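Local structure of putative secreted protein (Streptomyces sp. SirexAA-E, 4PEY) at residues Gln262-Asn276 with His284-Ile298. The protein hydrolyses laminarin and laminarioligosaccharides from their non-reducing ends as an exo-beta-1,3-glucanase, yielding glucose and laminaribiose. The protein carries 1 engineered substitution. Sequence-based numbering, arbitrary orientation.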
ATOM      1  N   GLN A 262      17.043  20.514  -4.237  1.00 17.36           N
ATOM      2  CA  GLN A 262      17.860  19.413  -3.731  0.55 18.22           C
ATOM      3  C   GLN A 262      17.337  18.069  -4.238  1.00 17.31           C
ATOM      4  O   GLN A 262      17.812  17.009  -3.821  1.00 16.52           O
ATOM      5  CB  GLN A 262      17.911  19.442  -2.202  0.55 20.92           C
ATOM      6  CG  GLN A 262      18.707  20.630  -1.660  0.55 24.07           C
ATOM      7  CD  GLN A 262      18.691  20.724  -0.146  0.55 27.35           C
ATOM      8  OE1 GLN A 262      18.357  19.764   0.548  0.55 29.58           O
ATOM      9  NE2 GLN A 262      19.053  21.892   0.373  0.55 28.98           N
ATOM     10  N   PHE A 263      16.371  18.126  -5.155  1.00 17.38           N
ATOM     11  CA  PHE A 263      15.812  16.938  -5.801  1.00 16.30           C
ATOM     12  C   PHE A 263      16.164  16.898  -7.279  1.00 16.90           C
ATOM     13  O   PHE A 263      16.063  17.915  -7.964  1.00 18.52           O
ATOM     14  CB  PHE A 263      14.282  16.903  -5.669  1.00 16.64           C
ATOM     15  CG  PHE A 263      13.795  16.456  -4.328  1.00 13.94           C
ATOM     16  CD1 PHE A 263      13.857  17.302  -3.232  1.00 15.99           C
ATOM     17  CD2 PHE A 263      13.247  15.188  -4.169  1.00 14.82           C
ATOM     18  CE1 PHE A 263      13.399  16.888  -1.992  1.00 16.07           C
ATOM     19  CE2 PHE A 263      12.792  14.761  -2.935  1.00 14.56           C
ATOM     20  CZ  PHE A 263      12.867  15.609  -1.843  1.00 16.25           C
ATOM     21  N   TYR A 264      16.565  15.728  -7.773  1.00 14.78           N
ATOM     22  CA  TYR A 264      16.566  15.490  -9.210  1.00 15.24           C
ATOM     23  C   TYR A 264      15.128  15.206  -9.622  1.00 15.01           C
ATOM     24  O   TYR A 264      14.513  14.261  -9.124  1.00 15.30           O
ATOM     25  CB  TYR A 264      17.482  14.322  -9.592  1.00 16.09           C
ATOM     26  CG  TYR A 264      17.433  13.958 -11.062  1.00 18.58           C
ATOM     27  CD1 TYR A 264      17.565  14.926 -12.044  1.00 23.06           C
ATOM     28  CD2 TYR A 264      17.266  12.639 -11.467  1.00 18.91           C
ATOM     29  CE1 TYR A 264      17.526  14.588 -13.394  1.00 23.39           C
ATOM     30  CE2 TYR A 264      17.221  12.297 -12.807  1.00 20.66           C
ATOM     31  CZ  TYR A 264      17.352  13.272 -13.767  1.00 22.29           C
ATOM     32  OH  TYR A 264      17.314  12.930 -15.103  1.00 24.73           O
ATOM     33  N   VAL A 265      14.586  16.049 -10.492  1.00 15.31           N
ATOM     34  CA  VAL A 265      13.212  15.905 -10.950  1.00 16.02           C
ATOM     35  C   VAL A 265      13.215  14.975 -12.149  1.00 15.10           C
ATOM     36  O   VAL A 265      13.597  15.366 -13.253  1.00 18.92           O
ATOM     37  CB  VAL A 265      12.592  17.273 -11.297  1.00 17.54           C
ATOM     38  CG1 VAL A 265      11.173  17.120 -11.826  1.00 18.20           C
ATOM     39  CG2 VAL A 265      12.608  18.177 -10.066  1.00 18.88           C
ATOM     40  N   VAL A 266      12.827  13.724 -11.906  1.00 15.20           N
ATOM     41  CA  VAL A 266      12.883  12.682 -12.925  1.00 16.33           C
ATOM     42  C   VAL A 266      11.698  12.813 -13.872  1.00 16.08           C
ATOM     43  O   VAL A 266      10.548  12.897 -13.437  1.00 16.61           O
ATOM     44  CB  VAL A 266      12.883  11.268 -12.302  1.00 18.99           C
ATOM     45  CG1 VAL A 266      13.165  10.214 -13.373  1.00 21.32           C
ATOM     46  CG2 VAL A 266      13.897  11.174 -11.168  1.00 19.32           C
ATOM     47  N   LYS A 267      11.993  12.842 -15.165  1.00 16.75           N
ATOM     48  CA  LYS A 267      10.973  12.943 -16.195  1.00 19.64           C
ATOM     49  C   LYS A 267      11.227  11.884 -17.266  1.00 22.09           C
ATOM     50  O   LYS A 267      12.341  11.371 -17.370  1.00 21.06           O
ATOM     51  CB  LYS A 267      10.959  14.364 -16.781  1.00 22.73           C
ATOM     52  CG  LYS A 267      10.251  15.356 -15.861  1.00 25.62           C
ATOM     53  CD  LYS A 267      10.276  16.784 -16.371  1.00 30.94           C
ATOM     54  CE  LYS A 267      11.582  17.457 -16.046  1.00 32.89           C
ATOM     55  NZ  LYS A 267      11.468  18.931 -16.240  1.00 34.99           N
ATOM     56  N   PRO A 268      10.183  11.519 -18.032  1.00 28.21           N
ATOM     57  CA  PRO A 268      10.316  10.533 -19.110  1.00 31.59           C
ATOM     58  C   PRO A 268      11.563  10.766 -19.951  1.00 32.20           C
ATOM     59  O   PRO A 268      11.824  11.900 -20.360  1.00 33.22           O
ATOM     60  CB  PRO A 268       9.047  10.753 -19.931  1.00 32.66           C
ATOM     61  CG  PRO A 268       8.044  11.163 -18.912  1.00 31.79           C
ATOM     62  CD  PRO A 268       8.791  11.989 -17.896  1.00 29.77           C
ATOM     63  N   GLY A 269      12.343   9.713 -20.167  1.00 32.63           N
ATOM     64  CA  GLY A 269      13.591   9.828 -20.899  1.00 31.68           C
ATOM     65  C   GLY A 269      14.809   9.622 -20.018  1.00 28.77           C
ATOM     66  O   GLY A 269      15.887   9.294 -20.511  1.00 29.71           O
ATOM     67  N   ALA A 270      14.643   9.819 -18.713  1.00 24.25           N
ATOM     68  CA  ALA A 270      15.750   9.646 -17.774  1.00 22.04           C
ATOM     69  C   ALA A 270      16.232   8.203 -17.757  1.00 22.77           C
ATOM     70  O   ALA A 270      15.431   7.276 -17.823  1.00 25.96           O
ATOM     71  CB  ALA A 270      15.336  10.074 -16.374  1.00 22.52           C
ATOM     72  N   THR A 271      17.544   8.022 -17.672  1.00 21.45           N
ATOM     73  CA  THR A 271      18.127   6.692 -17.559  1.00 21.51           C
ATOM     74  C   THR A 271      18.456   6.370 -16.109  1.00 19.56           C
ATOM     75  O   THR A 271      18.600   7.268 -15.279  1.00 18.91           O
ATOM     76  CB  THR A 271      19.413   6.557 -18.395  1.00 23.19           C
ATOM     77  OG1 THR A 271      20.404   7.465 -17.895  1.00 24.04           O
ATOM     78  CG2 THR A 271      19.139   6.860 -19.861  1.00 25.39           C
ATOM     79  N   ALA A 272      18.583   5.085 -15.803  1.00 18.85           N
ATOM     80  CA  ALA A 272      19.020   4.686 -14.477  1.00 18.45           C
ATOM     81  C   ALA A 272      20.426   5.226 -14.192  1.00 19.33           C
ATOM     82  O   ALA A 272      20.735   5.574 -13.056  1.00 19.50           O
ATOM     83  CB  ALA A 272      18.984   3.178 -14.334  1.00 19.25           C
ATOM     84  N   GLU A 273      21.270   5.312 -15.221  1.00 19.90           N
ATOM     85  CA  GLU A 273      22.598   5.893 -15.052  1.00 21.79           C
ATOM     86  C   GLU A 273      22.513   7.324 -14.516  1.00 19.62           C
ATOM     87  O   GLU A 273      23.237   7.693 -13.590  1.00 20.06           O
ATOM     88  CB  GLU A 273      23.373   5.878 -16.373  1.00 28.08           C
ATOM     89  CG  GLU A 273      24.832   6.302 -16.235  1.00 37.19           C
ATOM     90  CD  GLU A 273      25.592   6.231 -17.552  1.00 45.10           C
ATOM     91  OE1 GLU A 273      25.407   5.239 -18.290  1.00 48.28           O
ATOM     92  OE2 GLU A 273      26.375   7.162 -17.845  1.00 48.30           O
ATOM     93  N   THR A 274      21.630   8.132 -15.093  1.00 18.43           N
ATOM     94  CA  THR A 274      21.502   9.520 -14.651  1.00 18.74           C
ATOM     95  C   THR A 274      20.872   9.591 -13.261  1.00 18.98           C
ATOM     96  O   THR A 274      21.328  10.344 -12.401  1.00 19.58           O
ATOM     97  CB  THR A 274      20.674  10.361 -15.638  1.00 19.44           C
ATOM     98  OG1 THR A 274      21.339  10.400 -16.907  1.00 23.29           O
ATOM     99  CG2 THR A 274      20.517  11.781 -15.131  1.00 20.23           C
ATOM    100  N   ILE A 275      19.827   8.801 -13.040  1.00 16.95           N
ATOM    101  CA  ILE A 275      19.180   8.749 -11.736  1.00 15.80           C
ATOM    102  C   ILE A 275      20.194   8.358 -10.655  1.00 16.80           C
ATOM    103  O   ILE A 275      20.253   8.972  -9.577  1.00 15.73           O
ATOM    104  CB  ILE A 275      17.999   7.755 -11.746  1.00 15.27           C
ATOM    105  CG1 ILE A 275      16.858   8.300 -12.615  1.00 16.26           C
ATOM    106  CG2 ILE A 275      17.510   7.470 -10.327  1.00 15.95           C
ATOM    107  CD1 ILE A 275      15.844   7.249 -13.023  1.00 17.66           C
ATOM    108  N   ASN A 276      21.016   7.357 -10.955  1.00 15.90           N
ATOM    109  CA  ASN A 276      22.010   6.905  -9.990  1.00 15.93           C
ATOM    110  C   ASN A 276      23.090   7.947  -9.732  1.00 17.13           C
ATOM    111  O   ASN A 276      23.526   8.125  -8.590  1.00 17.46           O
ATOM    112  CB  ASN A 276      22.632   5.587 -10.450  1.00 15.81           C
ATOM    113  CG  ASN A 276      21.666   4.419 -10.314  1.00 16.11           C
ATOM    114  OD1 ASN A 276      20.635   4.526  -9.638  1.00 15.54           O
ATOM    115  ND2 ASN A 276      21.990   3.304 -10.949  1.00 18.18           N
ATOM    116  N   HIS A 284      18.188  14.179  -3.907  1.00 13.57           N
ATOM    117  CA  HIS A 284      17.057  13.290  -3.701  1.00 14.61           C
ATOM    118  C   HIS A 284      16.373  13.051  -5.043  1.00 13.83           C
ATOM    119  O   HIS A 284      16.795  13.602  -6.062  1.00 14.63           O
ATOM    120  CB  HIS A 284      16.097  13.895  -2.680  1.00 14.79           C
ATOM    121  CG  HIS A 284      16.746  14.203  -1.365  1.00 13.71           C
ATOM    122  ND1 HIS A 284      16.821  13.282  -0.342  1.00 14.59           N
ATOM    123  CD2 HIS A 284      17.375  15.315  -0.919  1.00 15.84           C
ATOM    124  CE1 HIS A 284      17.452  13.821   0.686  1.00 15.17           C
ATOM    125  NE2 HIS A 284      17.805  15.052   0.361  1.00 16.08           N
ATOM    126  N   LEU A 285      15.337  12.214  -5.048  1.00 13.68           N
ATOM    127  CA  LEU A 285      14.638  11.862  -6.285  1.00 14.05           C
ATOM    128  C   LEU A 285      13.161  12.210  -6.202  1.00 13.17           C
ATOM    129  O   LEU A 285      12.481  11.800  -5.265  1.00 13.10           O
ATOM    130  CB  LEU A 285      14.789  10.365  -6.587  1.00 13.15           C
ATOM    131  CG  LEU A 285      16.224   9.876  -6.827  1.00 13.15           C
ATOM    132  CD1 LEU A 285      16.251   8.362  -6.979  1.00 15.15           C
ATOM    133  CD2 LEU A 285      16.842  10.544  -8.053  1.00 15.16           C
ATOM    134  N   LEU A 286      12.673  12.965  -7.182  1.00 13.30           N
ATOM    135  CA  LEU A 286      11.245  13.229  -7.337  1.00 13.19           C
ATOM    136  C   LEU A 286      10.791  12.679  -8.676  1.00 13.51           C
ATOM    137  O   LEU A 286      11.136  13.244  -9.719  1.00 14.71           O
ATOM    138  CB  LEU A 286      10.943  14.731  -7.252  1.00 14.85           C
ATOM    139  CG  LEU A 286       9.457  15.102  -7.294  1.00 14.53           C
ATOM    140  CD1 LEU A 286       8.760  14.652  -6.014  1.00 15.99           C
ATOM    141  CD2 LEU A 286       9.275  16.601  -7.517  1.00 17.56           C
ATOM    142  N   PHE A 287      10.041  11.574  -8.657  1.00 13.34           N
ATOM    143  CA  PHE A 287       9.560  10.972  -9.893  1.00 12.38           C
ATOM    144  C   PHE A 287       8.245  11.620 -10.311  1.00 12.33           C
ATOM    145  O   PHE A 287       7.206  11.425  -9.675  1.00 14.72           O
ATOM    146  CB  PHE A 287       9.374   9.450  -9.750  1.00 13.62           C
ATOM    147  CG  PHE A 287      10.660   8.687  -9.588  1.00 12.97           C
ATOM    148  CD1 PHE A 287      11.264   8.577  -8.346  1.00 14.70           C
ATOM    149  CD2 PHE A 287      11.261   8.070 -10.680  1.00 15.28           C
ATOM    150  CE1 PHE A 287      12.446   7.866  -8.194  1.00 16.42           C
ATOM    151  CE2 PHE A 287      12.442   7.369 -10.531  1.00 14.78           C
ATOM    152  CZ  PHE A 287      13.033   7.263  -9.290  1.00 16.04           C
ATOM    153  N   THR A 288       8.284  12.393 -11.388  1.00 13.51           N
ATOM    154  CA  THR A 288       7.065  12.989 -11.918  1.00 13.65           C
ATOM    155  C   THR A 288       6.227  11.870 -12.555  1.00 13.42           C
ATOM    156  O   THR A 288       6.758  10.796 -12.861  1.00 13.51           O
ATOM    157  CB  THR A 288       7.388  14.106 -12.935  1.00 15.36           C
ATOM    158  OG1 THR A 288       8.072  13.562 -14.070  1.00 15.60           O
ATOM    159  CG2 THR A 288       8.264  15.169 -12.287  1.00 16.50           C
ATOM    160  N   PRO A 289       4.913  12.097 -12.741  1.00 13.31           N
ATOM    161  CA  PRO A 289       4.058  10.995 -13.205  1.00 13.14           C
ATOM    162  C   PRO A 289       4.432  10.511 -14.595  1.00 14.59           C
ATOM    163  O   PRO A 289       4.482  11.291 -15.544  1.00 16.01           O
ATOM    164  CB  PRO A 289       2.650  11.608 -13.205  1.00 13.47           C
ATOM    165  CG  PRO A 289       2.758  12.824 -12.304  1.00 12.46           C
ATOM    166  CD  PRO A 289       4.143  13.333 -12.528  1.00 13.50           C
ATOM    167  N   GLY A 290       4.704   9.218 -14.701  1.00 13.07           N
ATOM    168  CA  GLY A 290       5.048   8.621 -15.971  1.00 13.14           C
ATOM    169  C   GLY A 290       5.486   7.194 -15.758  1.00 12.87           C
ATOM    170  O   GLY A 290       5.424   6.682 -14.642  1.00 12.55           O
ATOM    171  N   VAL A 291       5.924   6.561 -16.836  1.00 14.96           N
ATOM    172  CA  VAL A 291       6.396   5.192 -16.792  1.00 14.43           C
ATOM    173  C   VAL A 291       7.850   5.175 -17.229  1.00 13.60           C
ATOM    174  O   VAL A 291       8.185   5.624 -18.337  1.00 17.33           O
ATOM    175  CB  VAL A 291       5.545   4.271 -17.690  1.00 14.13           C
ATOM    176  CG1 VAL A 291       6.107   2.854 -17.697  1.00 16.69           C
ATOM    177  CG2 VAL A 291       4.096   4.267 -17.223  1.00 16.66           C
ATOM    178  N   TYR A 292       8.701   4.646 -16.357  1.00 14.53           N
ATOM    179  CA  TYR A 292      10.150   4.689 -16.532  1.00 14.76           C
ATOM    180  C   TYR A 292      10.762   3.300 -16.682  1.00 14.35           C
ATOM    181  O   TYR A 292      10.821   2.551 -15.718  1.00 17.06           O
ATOM    182  CB  TYR A 292      10.794   5.404 -15.334  1.00 15.44           C
ATOM    183  CG  TYR A 292      10.239   6.782 -15.113  1.00 17.38           C
ATOM    184  CD1 TYR A 292       9.152   6.998 -14.265  1.00 14.95           C
ATOM    185  CD2 TYR A 292      10.781   7.869 -15.777  1.00 22.09           C
ATOM    186  CE1 TYR A 292       8.631   8.274 -14.081  1.00 16.91           C
ATOM    187  CE2 TYR A 292      10.273   9.136 -15.599  1.00 22.79           C
ATOM    188  CZ  TYR A 292       9.201   9.336 -14.749  1.00 20.87           C
ATOM    189  OH  TYR A 292       8.712  10.611 -14.589  1.00 23.90           O
ATOM    190  N   HIS A 293      11.221   2.962 -17.883  1.00 14.80           N
ATOM    191  CA  HIS A 293      11.980   1.728 -18.081  1.00 13.01           C
ATOM    192  C   HIS A 293      13.423   1.949 -17.649  1.00 15.69           C
ATOM    193  O   HIS A 293      14.020   2.977 -17.973  1.00 19.27           O
ATOM    194  CB  HIS A 293      11.940   1.274 -19.546  1.00 13.99           C
ATOM    195  CG  HIS A 293      10.616   0.726 -19.972  1.00 15.66           C
ATOM    196  ND1 HIS A 293      10.358  -0.628 -20.050  1.00 15.42           N
ATOM    197  CD2 HIS A 293       9.466   1.348 -20.327  1.00 16.53           C
ATOM    198  CE1 HIS A 293       9.108  -0.816 -20.437  1.00 16.33           C
ATOM    199  NE2 HIS A 293       8.546   0.369 -20.615  1.00 16.50           N
ATOM    200  N   VAL A 294      13.989   0.991 -16.925  1.00 14.44           N
ATOM    201  CA  VAL A 294      15.396   1.069 -16.545  1.00 14.61           C
ATOM    202  C   VAL A 294      16.136  -0.201 -16.993  1.00 15.02           C
ATOM    203  O   VAL A 294      15.599  -1.305 -16.908  1.00 16.66           O
ATOM    204  CB  VAL A 294      15.569   1.287 -15.013  1.00 17.06           C
ATOM    205  CG1 VAL A 294      15.012   2.639 -14.602  1.00 18.96           C
ATOM    206  CG2 VAL A 294      14.916   0.168 -14.204  1.00 17.95           C
ATOM    207  N   ASP A 295      17.359  -0.045 -17.496  1.00 16.54           N
ATOM    208  CA  ASP A 295      18.121  -1.202 -17.966  1.00 18.74           C
ATOM    209  C   ASP A 295      19.129  -1.683 -16.923  1.00 18.44           C
ATOM    210  O   ASP A 295      19.850  -2.656 -17.137  1.00 19.21           O
ATOM    211  CB  ASP A 295      18.824  -0.891 -19.291  1.00 22.81           C
ATOM    212  CG  ASP A 295      19.873   0.188 -19.170  1.00 26.97           C
ATOM    213  OD1 ASP A 295      19.936   0.877 -18.132  1.00 30.32           O
ATOM    214  OD2 ASP A 295      20.640   0.357 -20.143  1.00 32.28           O
ATOM    215  N   GLN A 296      19.165  -0.984 -15.795  1.00 17.36           N
ATOM    216  CA  GLN A 296      19.959  -1.394 -14.639  1.00 17.37           C
ATOM    217  C   GLN A 296      19.231  -0.916 -13.388  1.00 16.51           C
ATOM    218  O   GLN A 296      18.392  -0.019 -13.468  1.00 15.85           O
ATOM    219  CB  GLN A 296      21.379  -0.823 -14.699  1.00 22.08           C
ATOM    220  CG  GLN A 296      21.422   0.688 -14.615  1.00 27.93           C
ATOM    221  CD  GLN A 296      22.830   1.247 -14.690  1.00 34.33           C
ATOM    222  OE1 GLN A 296      23.574   1.217 -13.709  1.00 37.87           O
ATOM    223  NE2 GLN A 296      23.201   1.763 -15.858  1.00 34.65           N
ATOM    224  N   PRO A 297      19.542  -1.512 -12.223  1.00 15.74           N
ATOM    225  CA  PRO A 297      18.819  -1.076 -11.023  1.00 14.10           C
ATOM    226  C   PRO A 297      19.040   0.390 -10.661  1.00 14.29           C
ATOM    227  O   PRO A 297      20.139   0.924 -10.830  1.00 16.60           O
ATOM    228  CB  PRO A 297      19.393  -1.975  -9.920  1.00 15.24           C
ATOM    229  CG  PRO A 297      19.896  -3.179 -10.639  1.00 16.89           C
ATOM    230  CD  PRO A 297      20.400  -2.680 -11.954  1.00 16.85           C
ATOM    231  N   ILE A 298      17.984   1.033 -10.178  1.00 13.07           N
ATOM    232  CA  ILE A 298      18.125   2.296  -9.478  1.00 12.82           C
ATOM    233  C   ILE A 298      18.743   1.984  -8.124  1.00 13.85           C
ATOM    234  O   ILE A 298      18.217   1.161  -7.369  1.00 16.30           O
ATOM    235  CB  ILE A 298      16.767   3.017  -9.315  1.00 13.88           C
ATOM    236  CG1 ILE A 298      16.241   3.454 -10.684  1.00 16.61           C
ATOM    237  CG2 ILE A 298      16.885   4.199  -8.351  1.00 16.91           C
ATOM    238  CD1 ILE A 298      14.753   3.770 -10.688  1.00 18.93           C
TER
HETATM  239  O   HOH W   1      19.513  17.223   1.073  1.00 34.74           O
HETATM  240  O   HOH W   2      13.079   5.946 -17.941  1.00 30.49           O
HETATM  241  O   HOH W   3      18.016   2.990 -17.944  1.00 21.71           O
HETATM  242  O   HOH W   4      21.125   3.253 -17.583  1.00 27.02           O
HETATM  243  O   HOH W   5      24.869   3.617 -12.388  1.00 34.86           O
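Strands 263-266 and 284-287 pair in parallel through a ladder of backbone hydrogen bonds, from His-284 N to Gln-262 O through Tyr-264 and Leu-286 to Thr-288 N on Val-266 O. At its end Val-266 O takes a second bond on a lone pair, from Thr-288 OG1 at 2.6 Å, so the last carbonyl is gripped twice by one residue.

Aromatic and apolar contacts fill both faces of the pair. On one, His-284 CB sits over the face of the Phe-263 ring, 3.5 Å from its centroid, while the two rings meet obliquely with planes at 34°; His-284 ND1 is held by Val-306 N. On the other, Val-266 CG2 lies over the Phe-287 ring, and Ile-275, coming from the helix, presses CG2 on Leu-285 CD1 at 3.7 Å.

Tyr-292 packs against the turn after the first strand: its CE2 edge comes within 3.4 Å of Lys-267 C, and its OH donates to Thr-288 O at 2.6 Å from above the carbonyl plane. An alanine in its place would probably open a gap beside Val-266 CG1 and Pro-268 and leave Thr-288 O without this donor.

Polar bonds and waters tie the helix and the turn before it to the later chain. With CG anti to its carbonyl carbon (chi1 -72°), Asn-276 directs ND2 almost straight (178°) at Pro-297 O, 3.0 Å away, while OD1 accepts from Glu-299 N. Water molecules bridge Ala-272 N to Asp-295 N and Ala-270 O to His-293 O.

Strand 263-266, helix 272-280 and strand 284-287 make a right-handed beta-alpha-beta crossover at the start of a parallel beta-helix characteristic of family 55, strand 284-287 pairing onward with strand 306-309.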